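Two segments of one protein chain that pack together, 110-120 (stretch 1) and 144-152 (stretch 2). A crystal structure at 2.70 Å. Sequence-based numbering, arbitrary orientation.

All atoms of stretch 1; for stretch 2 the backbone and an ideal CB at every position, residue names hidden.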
# COMPACT_ATOMS: atom_id res chain seq x y z
N ILE C 110 13.66 -22.52 29.52
CA ILE C 110 12.76 -21.49 29.03
C ILE C 110 12.04 -22.01 27.79
O ILE C 110 10.80 -21.95 27.69
CB ILE C 110 13.44 -20.20 28.66
CG1 ILE C 110 14.48 -19.74 29.73
CG2 ILE C 110 12.39 -19.15 28.46
CD1 ILE C 110 13.93 -18.95 30.93
N ILE C 111 12.78 -22.55 26.84
CA ILE C 111 12.14 -22.92 25.57
C ILE C 111 11.02 -23.95 25.72
O ILE C 111 9.87 -23.72 25.25
CB ILE C 111 13.18 -23.33 24.57
CG1 ILE C 111 14.10 -22.12 24.41
CG2 ILE C 111 12.52 -23.76 23.32
CD1 ILE C 111 15.38 -22.23 23.57
N THR C 112 11.34 -25.05 26.41
CA THR C 112 10.34 -26.10 26.59
C THR C 112 9.06 -25.50 27.15
O THR C 112 8.02 -25.44 26.47
CB THR C 112 10.86 -27.15 27.50
OG1 THR C 112 11.93 -27.81 26.85
CG2 THR C 112 9.81 -28.28 27.71
N ALA C 113 9.18 -24.95 28.35
CA ALA C 113 8.05 -24.31 29.00
C ALA C 113 7.26 -23.38 28.07
O ALA C 113 6.05 -23.43 28.07
CB ALA C 113 8.53 -23.57 30.19
N ALA C 114 7.95 -22.51 27.32
CA ALA C 114 7.29 -21.65 26.40
C ALA C 114 6.63 -22.38 25.20
O ALA C 114 5.54 -22.00 24.79
CB ALA C 114 8.27 -20.56 25.89
N CYS C 115 7.29 -23.41 24.64
CA CYS C 115 6.66 -24.20 23.54
C CYS C 115 5.33 -24.82 24.04
O CYS C 115 4.35 -24.80 23.32
CB CYS C 115 7.60 -25.28 22.95
SG CYS C 115 9.05 -24.54 22.13
N ARG C 116 5.28 -25.34 25.26
CA ARG C 116 4.02 -25.88 25.75
C ARG C 116 2.90 -24.81 25.74
O ARG C 116 1.78 -25.07 25.24
CB ARG C 116 4.16 -26.57 27.11
CG ARG C 116 5.20 -27.70 27.14
CD ARG C 116 5.48 -28.36 28.57
NE ARG C 116 5.76 -29.78 28.40
CZ ARG C 116 6.81 -30.41 28.95
NH1 ARG C 116 7.67 -29.73 29.68
NH2 ARG C 116 7.00 -31.72 28.76
N LYS C 117 3.13 -23.62 26.26
CA LYS C 117 2.05 -22.67 26.14
C LYS C 117 1.65 -22.54 24.66
O LYS C 117 0.44 -22.53 24.35
CB LYS C 117 2.37 -21.30 26.70
CG LYS C 117 2.23 -21.16 28.20
CD LYS C 117 0.84 -21.52 28.78
CE LYS C 117 1.00 -21.65 30.30
NZ LYS C 117 0.21 -22.70 31.01
N LEU C 118 2.65 -22.44 23.77
CA LEU C 118 2.44 -22.19 22.35
C LEU C 118 1.63 -23.28 21.70
O LEU C 118 0.77 -23.04 20.88
CB LEU C 118 3.75 -22.05 21.63
CG LEU C 118 3.68 -21.55 20.18
CD1 LEU C 118 2.57 -20.55 20.04
CD2 LEU C 118 5.03 -20.87 19.68
N ILE C 119 1.92 -24.51 22.11
CA ILE C 119 1.28 -25.64 21.54
C ILE C 119 -0.15 -25.58 21.99
O ILE C 119 -1.08 -25.51 21.16
CB ILE C 119 2.01 -26.87 22.02
CG1 ILE C 119 3.35 -26.85 21.30
CG2 ILE C 119 1.16 -28.17 21.75
CD1 ILE C 119 4.31 -27.88 21.72
N THR C 120 -0.35 -25.54 23.31
CA THR C 120 -1.69 -25.46 23.82
C THR C 120 -2.55 -24.55 22.90
O THR C 120 -3.60 -24.95 22.41
CB THR C 120 -1.70 -24.92 25.28
OG1 THR C 120 -1.10 -25.86 26.19
CG2 THR C 120 -3.16 -24.75 25.78
N UNK C 144 16.57 -31.36 21.63
CA UNK C 144 16.04 -31.78 22.90
C UNK C 144 14.67 -31.21 23.14
O UNK C 144 13.89 -31.75 23.91
CB UNK C 144 16.99 -31.38 24.03
N UNK C 145 14.34 -30.12 22.49
CA UNK C 145 13.08 -29.59 22.91
C UNK C 145 11.86 -30.43 22.51
O UNK C 145 11.04 -30.79 23.34
CB UNK C 145 12.94 -28.18 22.34
N UNK C 146 11.77 -30.76 21.24
CA UNK C 146 10.68 -31.59 20.75
C UNK C 146 10.61 -32.95 21.48
O UNK C 146 9.56 -33.38 21.92
CB UNK C 146 10.84 -31.81 19.24
N UNK C 147 11.75 -33.60 21.60
CA UNK C 147 11.79 -34.94 22.16
C UNK C 147 11.33 -35.00 23.61
O UNK C 147 10.82 -36.01 24.02
CB UNK C 147 13.21 -35.50 22.05
N UNK C 148 11.51 -33.90 24.34
CA UNK C 148 11.15 -33.76 25.75
C UNK C 148 9.63 -33.57 25.74
O UNK C 148 8.94 -34.20 26.50
CB UNK C 148 11.88 -32.60 26.43
N UNK C 149 9.07 -32.76 24.87
CA UNK C 149 7.61 -32.68 24.91
C UNK C 149 6.89 -33.92 24.24
O UNK C 149 5.65 -34.04 24.26
CB UNK C 149 7.18 -31.39 24.21
N UNK C 150 7.64 -34.84 23.64
CA UNK C 150 6.99 -35.93 22.96
C UNK C 150 6.54 -35.86 21.50
O UNK C 150 5.61 -36.59 21.10
CB UNK C 150 5.74 -36.26 23.79
N UNK C 151 7.17 -35.01 20.69
CA UNK C 151 6.97 -35.03 19.23
C UNK C 151 7.60 -36.34 18.70
O UNK C 151 8.31 -37.02 19.44
CB UNK C 151 7.59 -33.80 18.56
N UNK C 152 7.39 -36.69 17.45
CA UNK C 152 8.05 -37.84 16.87
C UNK C 152 8.87 -37.34 15.68
O UNK C 152 8.43 -36.46 14.94
CB UNK C 152 7.04 -38.91 16.45

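The helices of the two stretches cross at -57°, their axes 9.7 Å apart at closest approach. At position 144 the CB points sideways with nothing of stretch 1 near, so many residues would suit; it is Ala144.

Position 145 has its CA 5.8 Å from the CA of Thr112, and its CB points toward a shallow site lined by Ile111, Thr112 and Cys115. A compact or branched apolar side chain would suit, with little depth for a bulky one. The residue is Val145, with chi1 in t. Its CG2 lies 3.8 Å from Ile111 CG2 and 3.7 Å from Thr112 OG1, while its CG1 packs 4.0 Å from Cys115 SG.

Position 146 points away, and its N has no bond to the turn before, so a residue without an amide hydrogen is tolerated; it is Pro146. Position 147, out of reach of stretch 1, leaves many choices open and carries Glu147.

At 148 the CB points toward stretch 1, 4.8 Å from Thr112 OG1 and 5.5 Å from Arg116 NH2. An acidic side chain could answer the charge of Arg116, a polar one could approach the threonine, and a long flexible one could lie along the helix. The deposited Arg148 does not supply the opposite charge. Its CD comes within 3.3 Å of Thr112 CG2, which lies over one face of its guanidinium, and Arg148 NH1 is 3.7 Å from Arg116 NH1, a close approach of like charges.

Position 149 faces a hollow among Thr112, Cys115, Arg116 and Ile119, which offers methyl groups, a thiol side chain and the flat guanidinium of Arg116. A medium or large apolar side chain would fill it, and an acidic one could answer the charge. The residue is Ile149, the knob in this hole: its CD1 lies 3.9 Å from Cys115 CB and its CG2 4.3 Å from Ile119 CD1, while its CG1, 3.8 Å from Arg116 NE, packs over one face of the guanidinium.

At 150 phi is positive, and a CB would be jammed against the carbonyl O of the preceding residue. This calls for glycine, and Gly150 is found.

From 151 the CB points sideways with no stretch 1 atom nearby, so only a long side chain could return to the helix. Phe151 does so, its CZ 3.8 Å from Ile119 CD1, which meets the ring at its edge. Position 152 is out of reach and unconstrained here; it holds Leu152.

Stretch 2 144-152: AVPERIGFL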
# COMPACT_ATOMS: atom_id res chain seq x y z
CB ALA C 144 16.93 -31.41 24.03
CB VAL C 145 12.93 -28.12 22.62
CG1 VAL C 145 11.44 -27.71 22.69
CG2 VAL C 145 13.75 -27.38 23.66
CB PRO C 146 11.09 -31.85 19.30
CG PRO C 146 12.01 -30.76 18.99
CD PRO C 146 12.76 -30.41 20.22
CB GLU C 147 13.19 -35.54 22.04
CG GLU C 147 13.70 -35.81 20.62
CD GLU C 147 15.22 -36.13 20.55
OE1 GLU C 147 15.61 -37.24 20.15
OE2 GLU C 147 16.05 -35.27 20.90
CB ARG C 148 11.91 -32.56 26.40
CG ARG C 148 11.90 -32.40 27.90
CD ARG C 148 11.30 -31.10 28.39
NE ARG C 148 12.11 -30.25 29.29
CZ ARG C 148 11.86 -30.05 30.58
NH1 ARG C 148 10.87 -30.66 31.18
NH2 ARG C 148 12.61 -29.25 31.29
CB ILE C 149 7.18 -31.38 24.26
CG1 ILE C 149 7.59 -30.18 25.09
CG2 ILE C 149 5.66 -31.32 23.99
CD1 ILE C 149 7.70 -28.97 24.22
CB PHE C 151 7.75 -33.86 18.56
CG PHE C 151 7.14 -32.46 18.76
CD1 PHE C 151 6.75 -32.00 20.00
CD2 PHE C 151 6.96 -31.65 17.69
CE1 PHE C 151 6.18 -30.75 20.16
CE2 PHE C 151 6.41 -30.36 17.84
CZ PHE C 151 6.05 -29.91 19.08
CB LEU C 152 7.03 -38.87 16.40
CG LEU C 152 6.05 -39.58 17.39
CD1 LEU C 152 4.95 -40.48 16.70
CD2 LEU C 152 6.74 -40.43 18.49
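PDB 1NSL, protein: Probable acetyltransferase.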